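Photoreceptor-histidine kinase BphP (Stigmatella aurantiaca DW4/3-1, PDB 6BAF) probably senses light through a bound bilin chromophore and relays the signal to its histidine kinase output, in a myxobacterium whose cell development is under light control. Local coordinates at residues A[19-24]-A[31-36]; A[39-44]-A[91-96]; A[105-110]-A[234-239]. All blocks are in the same frame, centred on the assembly; numbering follows the deposited sequence.

The three contacts illustrate how one beta sheet serves different chemistry at different places. Contact 1 is a buried hairpin of neighbouring strands, joined by backbone bonds and by a valine, an imidazole and two hydroxyls. Contact 2 is only partly buried: a short helix following strand 30-34 meets strand 90-100 of the same sheet through apolar and guanidinium contacts, without a hydrogen bond. Contact 3 is buried again and links strand 103-110, which lies between strands 19-23 and 90-100, to a distant loop through a carboxylate, with the chromophore beyond. Val19 packs on Val40 and Leu41, tying contact 1 to contact 2, and its carbonyl reaches Leu108 of contact 3.

Contact 1. Residues A[19-24]-A[31-36]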
loop_
_atom_site.group_PDB
_atom_site.type_symbol
_atom_site.label_atom_id
_atom_site.label_comp_id
_atom_site.label_asym_id
_atom_site.label_seq_id
_atom_site.Cartn_x
_atom_site.Cartn_y
_atom_site.Cartn_z
ATOM N N VAL A 19 -15.541 14.595 -14.288
ATOM C CA VAL A 19 -15.685 16.027 -14.509
ATOM C C VAL A 19 -14.345 16.671 -14.194
ATOM O O VAL A 19 -13.686 16.286 -13.228
ATOM C CB VAL A 19 -16.812 16.660 -13.660
ATOM C CG1 VAL A 19 -16.685 18.202 -13.667
ATOM C CG2 VAL A 19 -18.146 16.302 -14.244
ATOM N N LEU A 20 -13.943 17.645 -15.007
ATOM C CA LEU A 20 -12.775 18.464 -14.715
ATOM C C LEU A 20 -13.213 19.878 -14.336
ATOM O O LEU A 20 -13.995 20.500 -15.058
ATOM C CB LEU A 20 -11.850 18.499 -15.912
ATOM C CG LEU A 20 -10.538 19.241 -15.650
ATOM C CD1 LEU A 20 -9.362 18.458 -16.221
ATOM C CD2 LEU A 20 -10.633 20.685 -16.231
ATOM N N LEU A 21 -12.714 20.371 -13.209
ATOM C CA LEU A 21 -12.884 21.752 -12.776
ATOM C C LEU A 21 -11.516 22.407 -12.637
ATOM O O LEU A 21 -10.546 21.746 -12.269
ATOM C CB LEU A 21 -13.600 21.811 -11.429
ATOM C CG LEU A 21 -14.900 21.026 -11.295
ATOM C CD1 LEU A 21 -15.356 21.129 -9.855
ATOM C CD2 LEU A 21 -15.987 21.566 -12.256
ATOM N N VAL A 22 -11.418 23.709 -12.932
ATOM C CA VAL A 22 -10.250 24.500 -12.552
ATOM C C VAL A 22 -10.694 25.507 -11.498
ATOM O O VAL A 22 -11.765 26.117 -11.620
ATOM C CB VAL A 22 -9.603 25.206 -13.745
ATOM C CG1 VAL A 22 -8.450 26.048 -13.269
ATOM C CG2 VAL A 22 -9.130 24.187 -14.805
ATOM N N LEU A 23 -9.886 25.649 -10.448
ATOM C CA LEU A 23 -10.198 26.412 -9.246
ATOM C C LEU A 23 -9.191 27.535 -9.062
ATOM O O LEU A 23 -7.971 27.317 -9.173
ATOM C CB LEU A 23 -10.158 25.511 -8.008
ATOM C CG LEU A 23 -11.013 24.240 -8.010
ATOM C CD1 LEU A 23 -10.723 23.462 -6.729
ATOM C CD2 LEU A 23 -12.423 24.614 -8.027
ATOM N N SER A 24 -9.676 28.731 -8.732
ATOM C CA SER A 24 -8.680 29.757 -8.455
ATOM C C SER A 24 -8.065 29.534 -7.077
ATOM O O SER A 24 -8.645 28.886 -6.209
ATOM C CB SER A 24 -9.300 31.153 -8.484
ATOM O OG SER A 24 -10.190 31.277 -7.378
ATOM N N THR A 31 -13.079 28.553 -12.407
ATOM C CA THR A 31 -12.858 29.288 -13.644
ATOM C C THR A 31 -13.030 28.454 -14.900
ATOM O O THR A 31 -13.096 29.027 -15.995
ATOM C CB THR A 31 -11.444 29.866 -13.657
ATOM O OG1 THR A 31 -10.527 28.776 -13.713
ATOM C CG2 THR A 31 -11.200 30.699 -12.377
ATOM N N HIS A 32 -12.997 27.120 -14.791
ATOM C CA HIS A 32 -13.246 26.209 -15.901
ATOM C C HIS A 32 -14.099 25.061 -15.373
ATOM O O HIS A 32 -13.977 24.668 -14.209
ATOM C CB HIS A 32 -11.984 25.589 -16.543
ATOM C CG HIS A 32 -10.910 26.558 -16.954
ATOM N ND1 HIS A 32 -10.352 27.480 -16.088
ATOM C CD2 HIS A 32 -10.209 26.661 -18.112
ATOM C CE1 HIS A 32 -9.384 28.130 -16.709
ATOM N NE2 HIS A 32 -9.273 27.649 -17.936
ATOM N N ALA A 33 -14.950 24.523 -16.236
ATOM C CA ALA A 33 -15.755 23.349 -15.939
ATOM C C ALA A 33 -15.992 22.603 -17.235
ATOM O O ALA A 33 -16.251 23.215 -18.274
ATOM C CB ALA A 33 -17.093 23.708 -15.307
ATOM N N SER A 34 -15.877 21.280 -17.191
ATOM C CA SER A 34 -16.151 20.532 -18.403
ATOM C C SER A 34 -17.666 20.463 -18.611
ATOM O O SER A 34 -18.455 20.482 -17.654
ATOM C CB SER A 34 -15.508 19.135 -18.317
ATOM O OG SER A 34 -16.007 18.468 -17.192
ATOM N N GLU A 35 -18.074 20.409 -19.874
ATOM C CA GLU A 35 -19.476 20.646 -20.224
ATOM C C GLU A 35 -20.383 19.443 -19.978
ATOM O O GLU A 35 -21.589 19.567 -20.175
ATOM C CB GLU A 35 -19.577 21.041 -21.702
ATOM C CG GLU A 35 -19.074 19.920 -22.591
ATOM C CD GLU A 35 -19.150 20.245 -24.097
ATOM O OE1 GLU A 35 -19.666 21.357 -24.427
ATOM O OE2 GLU A 35 -18.663 19.401 -24.924
ATOM N N ASN A 36 -19.837 18.277 -19.611
ATOM C CA ASN A 36 -20.601 17.115 -19.169
ATOM C C ASN A 36 -21.023 17.231 -17.727
ATOM O O ASN A 36 -21.562 16.270 -17.157
ATOM C CB ASN A 36 -19.765 15.845 -19.334
ATOM C CG ASN A 36 -18.505 15.849 -18.429
ATOM O OD1 ASN A 36 -17.913 16.914 -18.147
ATOM N ND2 ASN A 36 -18.123 14.675 -17.950
#
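Val22 faces two consecutive residues of the opposing strand, Thr31 and His32, and these three bury more of their surface in this hairpin than any of the other residues. Strands 19-23 and 31-34 run almost exactly antiparallel, the axes of the two short segments approaching to 4.6 Å. Val22 and His32 form a hydrogen-bonded pair whose side chains rise from one face of the sheet, side by side and pointing the same way. One methyl of the valine, CG2, lies over a face of the imidazole in a CH-pi contact, 4.0 Å from the centroid of the His32 ring. The other methyl, CG1, stands anti to the backbone N (chi1 177°), a setting that brings it within 3.5 Å of Thr31 OG1. That hydroxyl also meets the imidazole edge in the ring plane: Thr31 OG1 and His32 ND1 are hydrogen-bonded at 2.7 Å, and the bond helps fix the rotation of the ring. The backbone follows the same pattern, since Val22 N donates to His32 O at 3.0 Å while Val22 O accepts from Thr31 N at 2.9 Å.

Further along, a side chain joins the ladder. Leu20 N donates to Ser34 OG at 3.1 Å, and that hydroxyl in turn donates to Asn36 OD1 in the plane of the amide carbonyl. Strands 103-110 and 218-222 flank the hairpin, and His32 also touches Val220 and Ala222. One residue faced by two across an antiparallel pair is a classic beta bulge, here set within the sheet of the PAS fold.

Contact 2. Residues A[39-44]-A[91-96]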
loop_
_atom_site.group_PDB
_atom_site.type_symbol
_atom_site.label_atom_id
_atom_site.label_comp_id
_atom_site.label_asym_id
_atom_site.label_seq_id
_atom_site.Cartn_x
_atom_site.Cartn_y
_atom_site.Cartn_z
ATOM N N ALA A 39 -24.756 15.966 -16.748
ATOM C CA ALA A 39 -24.876 14.522 -16.603
ATOM C C ALA A 39 -24.208 14.021 -15.328
ATOM O O ALA A 39 -24.761 13.168 -14.629
ATOM C CB ALA A 39 -24.289 13.820 -17.821
ATOM N N VAL A 40 -23.024 14.521 -14.999
ATOM C CA VAL A 40 -22.266 13.895 -13.914
ATOM C C VAL A 40 -22.569 14.526 -12.566
ATOM O O VAL A 40 -22.622 13.833 -11.545
ATOM C CB VAL A 40 -20.770 13.979 -14.240
ATOM C CG1 VAL A 40 -19.946 13.404 -13.093
ATOM C CG2 VAL A 40 -20.496 13.316 -15.576
ATOM N N LEU A 41 -22.760 15.844 -12.541
ATOM C CA LEU A 41 -22.836 16.610 -11.306
ATOM C C LEU A 41 -24.251 17.066 -10.951
ATOM O O LEU A 41 -24.532 17.323 -9.774
ATOM C CB LEU A 41 -21.925 17.844 -11.429
ATOM C CG LEU A 41 -20.602 17.979 -10.679
ATOM C CD1 LEU A 41 -19.922 16.656 -10.404
ATOM C CD2 LEU A 41 -19.651 18.962 -11.368
ATOM N N GLY A 42 -25.141 17.193 -11.922
ATOM C CA GLY A 42 -26.419 17.810 -11.646
ATOM C C GLY A 42 -26.435 19.319 -11.758
ATOM O O GLY A 42 -27.439 19.931 -11.392
ATOM N N ASN A 43 -25.361 19.942 -12.257
ATOM C CA ASN A 43 -25.308 21.383 -12.492
ATOM C C ASN A 43 -24.846 21.671 -13.914
ATOM O O ASN A 43 -24.207 20.840 -14.564
ATOM C CB ASN A 43 -24.363 22.085 -11.524
ATOM C CG ASN A 43 -24.862 22.071 -10.122
ATOM O OD1 ASN A 43 -24.396 21.293 -9.302
ATOM N ND2 ASN A 43 -25.836 22.920 -9.832
ATOM N N SER A 44 -25.180 22.866 -14.401
ATOM C CA SER A 44 -24.734 23.318 -15.719
ATOM C C SER A 44 -23.407 24.077 -15.618
ATOM O O SER A 44 -22.981 24.494 -14.537
ATOM C CB SER A 44 -25.773 24.232 -16.344
ATOM O OG SER A 44 -26.045 25.287 -15.434
ATOM N N ARG A 91 -24.020 13.396 -4.011
ATOM C CA ARG A 91 -23.303 12.513 -4.916
ATOM C C ARG A 91 -21.861 12.409 -4.424
ATOM O O ARG A 91 -21.302 13.372 -3.880
ATOM C CB ARG A 91 -23.364 13.031 -6.344
ATOM C CG ARG A 91 -24.712 12.901 -7.038
ATOM C CD ARG A 91 -24.852 14.095 -7.917
ATOM N NE ARG A 91 -25.340 13.848 -9.273
ATOM C CZ ARG A 91 -26.522 14.254 -9.728
ATOM N NH1 ARG A 91 -27.359 14.917 -8.922
ATOM N NH2 ARG A 91 -26.854 14.014 -10.994
ATOM N N PHE A 92 -21.273 11.233 -4.560
ATOM C CA PHE A 92 -19.979 10.960 -3.957
ATOM C C PHE A 92 -18.940 10.782 -5.053
ATOM O O PHE A 92 -19.211 10.150 -6.083
ATOM C CB PHE A 92 -20.060 9.735 -3.045
ATOM C CG PHE A 92 -20.919 9.966 -1.838
ATOM C CD1 PHE A 92 -22.308 9.976 -1.951
ATOM C CD2 PHE A 92 -20.340 10.206 -0.590
ATOM C CE1 PHE A 92 -23.108 10.226 -0.843
ATOM C CE2 PHE A 92 -21.131 10.444 0.526
ATOM C CZ PHE A 92 -22.524 10.456 0.399
ATOM N N PHE A 93 -17.764 11.379 -4.842
ATOM C CA PHE A 93 -16.727 11.417 -5.859
ATOM C C PHE A 93 -15.383 11.255 -5.184
ATOM O O PHE A 93 -15.193 11.702 -4.053
ATOM C CB PHE A 93 -16.730 12.759 -6.642
ATOM C CG PHE A 93 -17.992 13.019 -7.405
ATOM C CD1 PHE A 93 -18.144 12.536 -8.695
ATOM C CD2 PHE A 93 -19.024 13.742 -6.829
ATOM C CE1 PHE A 93 -19.317 12.758 -9.405
ATOM C CE2 PHE A 93 -20.203 13.985 -7.523
ATOM C CZ PHE A 93 -20.355 13.499 -8.814
ATOM N N ASP A 94 -14.441 10.646 -5.896
ATOM C CA ASP A 94 -13.021 10.801 -5.586
ATOM C C ASP A 94 -12.490 11.988 -6.372
ATOM O O ASP A 94 -12.615 12.040 -7.599
ATOM C CB ASP A 94 -12.215 9.552 -5.937
ATOM C CG ASP A 94 -12.638 8.332 -5.108
ATOM O OD1 ASP A 94 -12.747 8.463 -3.857
ATOM O OD2 ASP A 94 -12.870 7.267 -5.725
ATOM N N GLY A 95 -11.907 12.947 -5.653
ATOM C CA GLY A 95 -11.240 14.066 -6.268
ATOM C C GLY A 95 -9.765 13.744 -6.366
ATOM O O GLY A 95 -9.144 13.276 -5.405
ATOM N N ILE A 96 -9.218 13.972 -7.541
ATOM C CA ILE A 96 -7.792 13.982 -7.748
ATOM C C ILE A 96 -7.438 15.400 -8.180
ATOM O O ILE A 96 -7.858 15.847 -9.259
ATOM C CB ILE A 96 -7.389 12.949 -8.799
ATOM C CG1 ILE A 96 -7.933 11.582 -8.381
ATOM C CG2 ILE A 96 -5.905 12.967 -8.992
ATOM C CD1 ILE A 96 -8.143 10.672 -9.555
#
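Phe93, on strand 90-100, meets Val40 and Leu41 at the end of helix 37-41, an instance of the way a PAS fold lays short helices against its antiparallel sheet. The side chain of Phe93 leaves the strand toward the helix, with CG anti to the carbonyl carbon (chi1 -62°), and the far end of the ring does the touching. Its CZ lies 3.6 Å from Leu41 CD1, the two side chains crossing at a slant. Val40 CG1 packs against the neighbouring ring atom, Phe93 CE1, at 3.8 Å. The carbonyl of the same valine sits at the ring edge, near its plane, with Val40 O 3.6 Å from Phe93 CZ. Leu108 and Trp84 extend this apolar patch, for Leu108 touches both Leu41 and Phe93, and Trp84 touches Leu41.

Beside the ring runs Arg91, its chain bent at chi2 and chi3 so that the guanidinium lies across the peptide joining Leu41 to Gly42. One face of the group meets Leu41 O and Gly42 N, both off toward its rim, with Leu41 O 3.5 Å above the plane, and no hydrogen bond forms. Leu41 O is buried here without any hydrogen-bonding partner in the model, and the positive group above it probably eases that burial electrostatically. Replacing Arg91 by an alanine would probably uncover the peptide between Leu41 and Gly42 and leave Leu41 O without the nearby charge. Gly42 turns the chain out of the helix with positive phi (86°), where a CB would press on Leu41 O and come within 2.9 Å of Arg91 NH1.

Contact 3. Residues A[105-110]-A[234-239]; sequences ILELEP and FSVLRS. With BLR (3-[5-[(Z)-(4-ethenyl-3-methyl-5-oxidanylidene-pyrrol-2-ylidene)methyl]-2-[[5-[(Z)-(3-ethenyl-4-methyl-5-oxidanylidene-pyrrol-2-ylidene)methyl]-3-(3-hydroxy-3-oxopropyl)-4-methyl-1H-pyrrol-2-yl]methyl]-4-methyl-1H-pyrrol-3-yl]propanoic acid), chain B.
Glu107 reaches from strand 103-110 into the turn of Ser235 to Arg238, a type I turn in the loop before helix 242-251. The CB starts toward the loop and lies 4.0 Å from Leu237 CD1, a methyl that also borders CG. With CG anti to the carbonyl carbon (chi1 -66°) and the chain extended beyond it, the glutamate slides past Leu237 in the opposite direction, while Leu20 of strand 19-23 packs against it too. At CD, which lies 4.0 Å from Val236 CG2, the chain opens into a carboxylate directed at the backbone of the turn. OE1 accepts the N-H of Val236 through its syn lone pair, with Val236 N and Glu107 OE1 2.8 Å apart and a bond angle of 150°. OE2 takes the next N-H along, Leu237 N to Glu107 OE2 at 2.9 Å, although the modelled place of OE2 is less sure because it crowds Ser235 OG.

Two residues further along the strand, Glu109 OE1 lies against Leu237 CD2 at 3.8 Å, and its other oxygen forms a salt bridge with Arg287 of helix 284-300. On the far side of the turn, Arg238 bends at chi3 (60°) and presents its guanidinium edge-on to a propionate of the bilin. NH1 binds O1D of BLR and NH2 binds O2D of BLR, each at 2.8 Å and nearly straight. NH2 also bonds Ile8 O, and the backbone O of Arg238 is bonded by Gln15 NE2, consistent with the knot of phytochromes, where the N-terminal chain threads a GAF loop. A buried carboxylate that accepts the Val236 N-H, and less certainly that of Leu237, thus ties this GAF loop to the PAS sheet, and probably helps to position the arginine that binds the chromophore's propionate and may balance its charge.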
loop_
_atom_site.group_PDB
_atom_site.type_symbol
_atom_site.label_atom_id
_atom_site.label_comp_id
_atom_site.label_asym_id
_atom_site.label_seq_id
_atom_site.Cartn_x
_atom_site.Cartn_y
_atom_site.Cartn_z
ATOM N N ILE A 105 -6.245 22.121 -10.760
ATOM C CA ILE A 105 -7.196 21.310 -11.505
ATOM C C ILE A 105 -7.730 20.238 -10.572
ATOM O O ILE A 105 -6.948 19.527 -9.924
ATOM C CB ILE A 105 -6.538 20.681 -12.742
ATOM C CG1 ILE A 105 -6.085 21.782 -13.698
ATOM C CG2 ILE A 105 -7.500 19.656 -13.366
ATOM C CD1 ILE A 105 -5.240 21.322 -14.872
ATOM N N LEU A 106 -9.051 20.116 -10.505
ATOM C CA LEU A 106 -9.706 19.114 -9.673
ATOM C C LEU A 106 -10.503 18.204 -10.598
ATOM O O LEU A 106 -11.384 18.673 -11.338
ATOM C CB LEU A 106 -10.597 19.781 -8.620
ATOM C CG LEU A 106 -11.561 18.887 -7.844
ATOM C CD1 LEU A 106 -10.781 17.863 -6.988
ATOM C CD2 LEU A 106 -12.498 19.750 -6.975
ATOM N N GLU A 107 -10.143 16.921 -10.623
ATOM C CA GLU A 107 -10.864 15.926 -11.406
ATOM C C GLU A 107 -11.721 15.072 -10.492
ATOM O O GLU A 107 -11.278 14.675 -9.405
ATOM C CB GLU A 107 -9.884 15.067 -12.206
ATOM C CG GLU A 107 -9.242 15.986 -13.221
ATOM C CD GLU A 107 -8.226 15.325 -14.079
ATOM O OE1 GLU A 107 -7.135 14.932 -13.547
ATOM O OE2 GLU A 107 -8.520 15.204 -15.299
ATOM N N LEU A 108 -12.964 14.837 -10.912
ATOM C CA LEU A 108 -13.971 14.164 -10.096
ATOM C C LEU A 108 -14.425 12.914 -10.829
ATOM O O LEU A 108 -14.873 12.996 -11.979
ATOM C CB LEU A 108 -15.176 15.056 -9.823
ATOM C CG LEU A 108 -14.898 16.370 -9.102
ATOM C CD1 LEU A 108 -16.184 17.186 -8.962
ATOM C CD2 LEU A 108 -14.242 16.156 -7.750
ATOM N N GLU A 109 -14.282 11.757 -10.173
ATOM C CA GLU A 109 -14.764 10.478 -10.681
ATOM C C GLU A 109 -15.721 9.853 -9.672
ATOM O O GLU A 109 -15.466 9.902 -8.457
ATOM C CB GLU A 109 -13.607 9.535 -10.960
ATOM C CG GLU A 109 -12.837 9.870 -12.263
ATOM C CD GLU A 109 -11.519 9.043 -12.419
ATOM O OE1 GLU A 109 -11.070 8.823 -13.570
ATOM O OE2 GLU A 109 -10.923 8.624 -11.381
ATOM N N PRO A 110 -16.862 9.343 -10.124
ATOM C CA PRO A 110 -17.842 8.793 -9.174
ATOM C C PRO A 110 -17.182 7.768 -8.257
ATOM O O PRO A 110 -16.338 6.965 -8.689
ATOM C CB PRO A 110 -18.896 8.157 -10.081
ATOM C CG PRO A 110 -18.785 8.897 -11.379
ATOM C CD PRO A 110 -17.348 9.349 -11.514
ATOM N N PHE A 234 -1.072 16.607 -16.724
ATOM C CA PHE A 234 -1.145 15.779 -15.519
ATOM C C PHE A 234 -2.566 15.439 -15.145
ATOM O O PHE A 234 -2.834 15.027 -14.009
ATOM C CB PHE A 234 -0.421 16.455 -14.356
ATOM C CG PHE A 234 1.038 16.495 -14.569
ATOM C CD1 PHE A 234 1.803 15.352 -14.366
ATOM C CD2 PHE A 234 1.640 17.621 -15.080
ATOM C CE1 PHE A 234 3.160 15.364 -14.603
ATOM C CE2 PHE A 234 2.995 17.642 -15.323
ATOM C CZ PHE A 234 3.763 16.518 -15.090
ATOM N N SER A 235 -3.493 15.611 -16.079
ATOM C CA SER A 235 -4.897 15.332 -15.819
ATOM C C SER A 235 -5.248 13.919 -16.280
ATOM O O SER A 235 -4.893 13.504 -17.401
ATOM C CB SER A 235 -5.746 16.381 -16.533
ATOM O OG SER A 235 -6.994 15.825 -16.880
ATOM N N VAL A 236 -5.926 13.166 -15.410
ATOM C CA VAL A 236 -6.229 11.773 -15.740
ATOM C C VAL A 236 -7.384 11.697 -16.734
ATOM O O VAL A 236 -7.527 10.696 -17.447
ATOM C CB VAL A 236 -6.549 10.963 -14.460
ATOM C CG1 VAL A 236 -5.542 11.288 -13.358
ATOM C CG2 VAL A 236 -7.909 11.309 -13.927
ATOM N N LEU A 237 -8.205 12.740 -16.821
ATOM C CA LEU A 237 -9.330 12.715 -17.739
ATOM C C LEU A 237 -9.005 13.283 -19.112
ATOM O O LEU A 237 -9.919 13.397 -19.938
ATOM C CB LEU A 237 -10.494 13.494 -17.140
ATOM C CG LEU A 237 -11.081 12.873 -15.878
ATOM C CD1 LEU A 237 -12.097 13.816 -15.264
ATOM C CD2 LEU A 237 -11.679 11.484 -16.171
ATOM N N ARG A 238 -7.764 13.692 -19.342
ATOM C CA ARG A 238 -7.348 14.320 -20.605
ATOM C C ARG A 238 -7.819 13.503 -21.806
ATOM O O ARG A 238 -7.552 12.303 -21.901
ATOM C CB ARG A 238 -5.818 14.452 -20.643
ATOM C CG ARG A 238 -5.249 15.058 -21.948
ATOM C CD ARG A 238 -3.710 15.087 -21.972
ATOM N NE ARG A 238 -3.154 13.739 -21.845
ATOM C CZ ARG A 238 -2.927 12.938 -22.880
ATOM N NH1 ARG A 238 -2.456 11.719 -22.667
ATOM N NH2 ARG A 238 -3.168 13.355 -24.133
ATOM N N SER A 239 -8.514 14.160 -22.739
ATOM C CA SER A 239 -8.924 13.479 -23.956
ATOM C C SER A 239 -7.703 13.120 -24.777
ATOM O O SER A 239 -6.819 13.958 -24.993
ATOM C CB SER A 239 -9.870 14.372 -24.767
ATOM O OG SER A 239 -10.396 13.628 -25.852
HETATM C CHA BLR B . -0.053 6.589 -27.600
HETATM N NA BLR B . 0.439 4.307 -28.584
HETATM C C1A BLR B . 0.172 5.101 -27.537
HETATM C C2A BLR B . 0.136 4.354 -26.355
HETATM C C3A BLR B . 0.413 3.075 -26.680
HETATM C C4A BLR B . 0.584 3.056 -28.072
HETATM C CMA BLR B . 0.511 1.899 -25.663
HETATM C CAA BLR B . -0.144 4.930 -24.966
HETATM C CBA BLR B . -1.658 5.115 -24.683
HETATM C CGA BLR B . -2.343 3.782 -24.344
HETATM O O1A BLR B . -1.910 3.151 -23.336
HETATM O O2A BLR B . -3.316 3.297 -25.040
HETATM C CHB BLR B . 0.931 1.911 -28.999
HETATM N NB BLR B . -0.494 0.070 -28.036
HETATM C C1B BLR B . 0.672 0.649 -28.807
HETATM C C2B BLR B . 1.440 -0.503 -29.337
HETATM C C3B BLR B . 0.856 -1.721 -28.944
HETATM C C4B BLR B . -0.356 -1.450 -28.123
HETATM C CMB BLR B . 2.716 -0.423 -30.184
HETATM O OB BLR B . -1.104 -2.222 -27.637
HETATM C CAB BLR B . 1.459 -3.085 -29.318
HETATM C CBB BLR B . 0.987 -4.208 -28.828
HETATM N NC BLR B . 0.222 6.074 -33.089
HETATM C C1C BLR B . 0.472 5.419 -34.436
HETATM C C2C BLR B . 0.727 6.544 -35.385
HETATM C C3C BLR B . 0.674 7.804 -34.734
HETATM C C4C BLR B . 0.353 7.574 -33.290
HETATM C CMC BLR B . 1.032 6.309 -36.849
HETATM O OC BLR B . 0.453 4.264 -34.692
HETATM C CAC BLR B . 0.887 9.178 -35.398
HETATM C CBC BLR B . 1.984 9.453 -36.126
HETATM C CHD BLR B . 0.214 8.497 -32.389
HETATM N ND BLR B . 0.193 6.985 -30.148
HETATM C C1D BLR B . 0.069 8.249 -30.909
HETATM C C2D BLR B . -0.247 9.359 -30.025
HETATM C C3D BLR B . -0.296 8.817 -28.672
HETATM C C4D BLR B . -0.010 7.337 -28.698
HETATM C CMD BLR B . -0.450 10.815 -30.463
HETATM C CAD BLR B . -0.610 9.603 -27.416
HETATM C CBD BLR B . -2.080 9.407 -27.080
HETATM C CGD BLR B . -2.251 10.365 -25.917
HETATM O O1D BLR B . -1.587 10.166 -24.844
HETATM O O2D BLR B . -2.982 11.390 -26.078
#